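Local atomic coordinates of LPS-assembly lipoprotein LptE (Acinetobacter baumannii, PDB entry 5TSE), a protein that probably works with LptD to assemble lipopolysaccharide at the surface of the outer membrane, binding the lipopolysaccharide and helping LptD itself to assemble. Residues 91-99 and 121-132. Numbering follows the deposited sequence.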
loop_
_atom_site.group_PDB
_atom_site.type_symbol
_atom_site.label_atom_id
_atom_site.label_comp_id
_atom_site.label_asym_id
_atom_site.label_seq_id
_atom_site.Cartn_x
_atom_site.Cartn_y
_atom_site.Cartn_z
ATOM N N PRO A 91 3.298 -4.549 13.136
ATOM C CA PRO A 91 3.459 -4.271 11.711
ATOM C C PRO A 91 2.731 -5.301 10.850
ATOM O O PRO A 91 2.562 -6.431 11.259
ATOM C CB PRO A 91 4.976 -4.352 11.482
ATOM C CG PRO A 91 5.614 -4.303 12.824
ATOM C CD PRO A 91 4.588 -4.713 13.837
ATOM N N ARG A 92 2.288 -4.875 9.678
ATOM C CA ARG A 92 1.588 -5.719 8.726
ATOM C C ARG A 92 2.236 -5.490 7.361
ATOM O O ARG A 92 2.347 -4.347 6.931
ATOM C CB ARG A 92 0.114 -5.329 8.703
ATOM C CG ARG A 92 -0.697 -5.917 7.563
ATOM C CD ARG A 92 -0.726 -7.441 7.555
ATOM N NE ARG A 92 -1.403 -7.999 8.722
ATOM C CZ ARG A 92 -1.602 -9.295 8.928
ATOM N NH1 ARG A 92 -1.181 -10.195 8.042
ATOM N NH2 ARG A 92 -2.232 -9.698 10.023
ATOM N N THR A 93 2.661 -6.574 6.703
ATOM C CA THR A 93 3.319 -6.527 5.399
ATOM C C THR A 93 2.388 -7.026 4.287
ATOM O O THR A 93 1.962 -8.176 4.320
ATOM C CB THR A 93 4.604 -7.387 5.423
ATOM O OG1 THR A 93 5.515 -6.843 6.387
ATOM C CG2 THR A 93 5.296 -7.422 4.060
ATOM N N LEU A 94 2.081 -6.169 3.309
ATOM C CA LEU A 94 1.201 -6.538 2.190
ATOM C C LEU A 94 1.931 -6.382 0.870
ATOM O O LEU A 94 2.926 -5.688 0.789
ATOM C CB LEU A 94 -0.050 -5.672 2.158
ATOM C CG LEU A 94 -0.838 -5.572 3.455
ATOM C CD1 LEU A 94 -2.122 -4.790 3.207
ATOM C CD2 LEU A 94 -1.143 -6.952 4.015
ATOM N N THR A 95 1.407 -7.011 -0.173
ATOM C CA THR A 95 2.048 -6.954 -1.458
ATOM C C THR A 95 1.046 -7.084 -2.589
ATOM O O THR A 95 0.020 -7.742 -2.451
ATOM C CB THR A 95 3.110 -8.071 -1.579
ATOM O OG1 THR A 95 3.907 -7.862 -2.744
ATOM C CG2 THR A 95 2.472 -9.463 -1.646
ATOM N N ALA A 96 1.339 -6.427 -3.698
ATOM C CA ALA A 96 0.488 -6.509 -4.884
ATOM C C ALA A 96 1.422 -6.741 -6.039
ATOM O O ALA A 96 2.571 -6.309 -5.996
ATOM C CB ALA A 96 -0.303 -5.230 -5.080
ATOM N N ALA A 97 0.937 -7.410 -7.079
ATOM C CA ALA A 97 1.776 -7.712 -8.210
ATOM C C ALA A 97 1.017 -8.038 -9.477
ATOM O O ALA A 97 -0.069 -8.593 -9.431
ATOM C CB ALA A 97 2.659 -8.898 -7.851
ATOM N N ARG A 98 1.625 -7.698 -10.606
ATOM C CA ARG A 98 1.103 -8.034 -11.917
ATOM C C ARG A 98 2.310 -8.390 -12.767
ATOM O O ARG A 98 3.399 -7.838 -12.559
ATOM C CB ARG A 98 0.370 -6.855 -12.558
ATOM C CG ARG A 98 -0.897 -6.406 -11.866
ATOM C CD ARG A 98 -1.959 -7.489 -11.840
ATOM N NE ARG A 98 -3.228 -6.954 -11.341
ATOM C CZ ARG A 98 -3.546 -6.777 -10.060
ATOM N NH1 ARG A 98 -2.686 -7.055 -9.080
ATOM N NH2 ARG A 98 -4.742 -6.281 -9.749
ATOM N N SER A 99 2.142 -9.323 -13.697
ATOM C CA SER A 99 3.230 -9.703 -14.601
ATOM C C SER A 99 2.735 -9.983 -15.998
ATOM O O SER A 99 1.597 -10.376 -16.186
ATOM C CB SER A 99 3.968 -10.941 -14.088
ATOM O OG SER A 99 3.102 -12.046 -13.973
ATOM N N VAL A 121 -0.972 -1.852 -9.707
ATOM C CA VAL A 121 -0.359 -2.437 -8.499
ATOM C C VAL A 121 -0.484 -1.495 -7.302
ATOM O O VAL A 121 -0.883 -1.914 -6.218
ATOM C CB VAL A 121 1.134 -2.820 -8.738
ATOM C CG1 VAL A 121 1.880 -3.057 -7.426
ATOM C CG2 VAL A 121 1.246 -4.037 -9.662
ATOM N N ILE A 122 -0.116 -0.237 -7.508
ATOM C CA ILE A 122 -0.209 0.785 -6.456
ATOM C C ILE A 122 -1.652 0.902 -5.980
ATOM O O ILE A 122 -1.926 0.834 -4.787
ATOM C CB ILE A 122 0.292 2.156 -6.957
ATOM C CG1 ILE A 122 1.797 2.086 -7.177
ATOM C CG2 ILE A 122 -0.042 3.258 -5.948
ATOM C CD1 ILE A 122 2.409 3.323 -7.804
ATOM N N ASP A 123 -2.564 1.039 -6.931
ATOM C CA ASP A 123 -3.995 1.146 -6.640
ATOM C C ASP A 123 -4.472 -0.060 -5.820
ATOM O O ASP A 123 -5.080 0.101 -4.772
ATOM C CB ASP A 123 -4.778 1.224 -7.941
ATOM C CG ASP A 123 -6.212 1.570 -7.720
ATOM O OD1 ASP A 123 -6.464 2.694 -7.230
ATOM O OD2 ASP A 123 -7.086 0.745 -8.059
ATOM N N ASP A 124 -4.163 -1.262 -6.309
ATOM C CA ASP A 124 -4.509 -2.531 -5.648
ATOM C C ASP A 124 -4.021 -2.488 -4.208
ATOM O O ASP A 124 -4.796 -2.707 -3.273
ATOM C CB ASP A 124 -3.860 -3.701 -6.447
ATOM C CG ASP A 124 -4.083 -5.116 -5.814
ATOM O OD1 ASP A 124 -4.300 -5.238 -4.594
ATOM O OD2 ASP A 124 -3.995 -6.122 -6.558
ATOM N N LEU A 125 -2.750 -2.151 -4.024
ATOM C CA LEU A 125 -2.179 -2.095 -2.687
ATOM C C LEU A 125 -2.845 -1.025 -1.810
ATOM O O LEU A 125 -3.084 -1.273 -0.644
ATOM C CB LEU A 125 -0.662 -1.901 -2.739
ATOM C CG LEU A 125 0.061 -1.982 -1.390
ATOM C CD1 LEU A 125 -0.309 -3.266 -0.648
ATOM C CD2 LEU A 125 1.560 -1.897 -1.576
ATOM N N ALA A 126 -3.169 0.139 -2.370
ATOM C CA ALA A 126 -3.851 1.190 -1.593
ATOM C C ALA A 126 -5.172 0.657 -1.012
ATOM O O ALA A 126 -5.515 0.925 0.155
ATOM C CB ALA A 126 -4.106 2.428 -2.456
ATOM N N GLN A 127 -5.891 -0.120 -1.828
ATOM C CA GLN A 127 -7.168 -0.714 -1.424
ATOM C C GLN A 127 -6.970 -1.776 -0.332
ATOM O O GLN A 127 -7.755 -1.819 0.608
ATOM C CB GLN A 127 -7.929 -1.279 -2.648
ATOM C CG GLN A 127 -8.242 -0.214 -3.695
ATOM C CD GLN A 127 -9.116 -0.705 -4.847
ATOM O OE1 GLN A 127 -10.093 -1.418 -4.643
ATOM N NE2 GLN A 127 -8.785 -0.281 -6.064
ATOM N N GLN A 128 -5.925 -2.606 -0.426
ATOM C CA GLN A 128 -5.668 -3.621 0.627
ATOM C C GLN A 128 -5.325 -2.966 1.964
ATOM O O GLN A 128 -5.750 -3.434 3.015
ATOM C CB GLN A 128 -4.513 -4.573 0.289
ATOM C CG GLN A 128 -4.709 -5.503 -0.885
ATOM C CD GLN A 128 -3.475 -6.381 -1.088
ATOM O OE1 GLN A 128 -3.085 -7.162 -0.202
ATOM N NE2 GLN A 128 -2.859 -6.263 -2.241
ATOM N N ILE A 129 -4.497 -1.930 1.922
ATOM C CA ILE A 129 -4.119 -1.213 3.146
ATOM C C ILE A 129 -5.372 -0.645 3.782
ATOM O O ILE A 129 -5.597 -0.801 4.971
ATOM C CB ILE A 129 -3.157 -0.054 2.858
ATOM C CG1 ILE A 129 -1.823 -0.608 2.350
ATOM C CG2 ILE A 129 -2.922 0.765 4.118
ATOM C CD1 ILE A 129 -0.913 0.437 1.733
ATOM N N THR A 130 -6.175 0.016 2.964
ATOM C CA THR A 130 -7.410 0.616 3.417
ATOM C C THR A 130 -8.401 -0.441 3.945
ATOM O O THR A 130 -9.091 -0.214 4.945
ATOM C CB THR A 130 -8.017 1.449 2.280
ATOM O OG1 THR A 130 -7.127 2.534 1.986
ATOM C CG2 THR A 130 -9.343 2.000 2.668
ATOM N N ARG A 131 -8.437 -1.594 3.285
ATOM C CA ARG A 131 -9.310 -2.699 3.684
ATOM C C ARG A 131 -8.971 -3.120 5.111
ATOM O O ARG A 131 -9.838 -3.109 5.986
ATOM C CB ARG A 131 -9.114 -3.916 2.754
ATOM C CG ARG A 131 -10.152 -5.038 2.879
ATOM C CD ARG A 131 -11.478 -4.725 2.171
ATOM N NE ARG A 131 -11.348 -4.668 0.701
ATOM C CZ ARG A 131 -11.161 -3.561 -0.042
ATOM N NH1 ARG A 131 -11.078 -2.341 0.510
ATOM N NH2 ARG A 131 -11.055 -3.672 -1.372
ATOM N N GLN A 132 -7.704 -3.462 5.350
ATOM C CA GLN A 132 -7.293 -3.935 6.675
ATOM C C GLN A 132 -7.485 -2.947 7.817
ATOM O O GLN A 132 -7.616 -3.369 8.964
ATOM C CB GLN A 132 -5.870 -4.492 6.677
ATOM C CG GLN A 132 -5.751 -5.782 5.870
ATOM C CD GLN A 132 -4.560 -6.629 6.270
ATOM O OE1 GLN A 132 -3.948 -6.412 7.314
ATOM N NE2 GLN A 132 -4.262 -7.632 5.469
HETATM O O HOH W 1 -0.564 -8.891 0.270
#
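Asp124 OD2 takes two hydrogen bonds from one guanidinium, that of Arg98: NH1 sits 3.0 Å away and NH2 3.3 Å away, both on the anti side of the carboxylate oxygen. This salt bridge ties helix 110-134 to edge strand 92-101 in the two-helix, one-sheet alpha/beta fold of LptE, helix 121-132 running nearly antiparallel to strand 92-99 at 152°. The oxygen lies in the guanidinium plane, but the carboxylate is turned 73° from it. NH1 also donates to Ala97 O, which helps fix the rotation of the guanidinium, and the Arg98 chain bends at chi2 (-62°) to bring its end there.

The other carboxylate oxygen, OD1, receives Gln128 NE2, whose second N-H runs nearly straight to Thr95 O (3.2 Å), approaching from above the carbonyl plane. Gln128 OE1 takes a hydrogen bond from a water that in turn accepts from Thr95 N, so the amide reaches Thr95 O directly and Thr95 N through the water; the strand's other edge pairs with strand 68-81.

Between the strand and the helix, Ala96 CB packs against Val121 CG1 and Leu125 CB. Leu94 CB meets Leu125 CD1, and Leu94 CD1 touches Gln128 CB, the Leu94 and Gln128 side chains sliding past each other in opposite directions. Further along, Gln132 crosses Arg92 at about a right angle, OE1 lying 3.3 Å from Arg92 CG, while Gln132 NE2 rests 3.5 Å from Leu94 CD2.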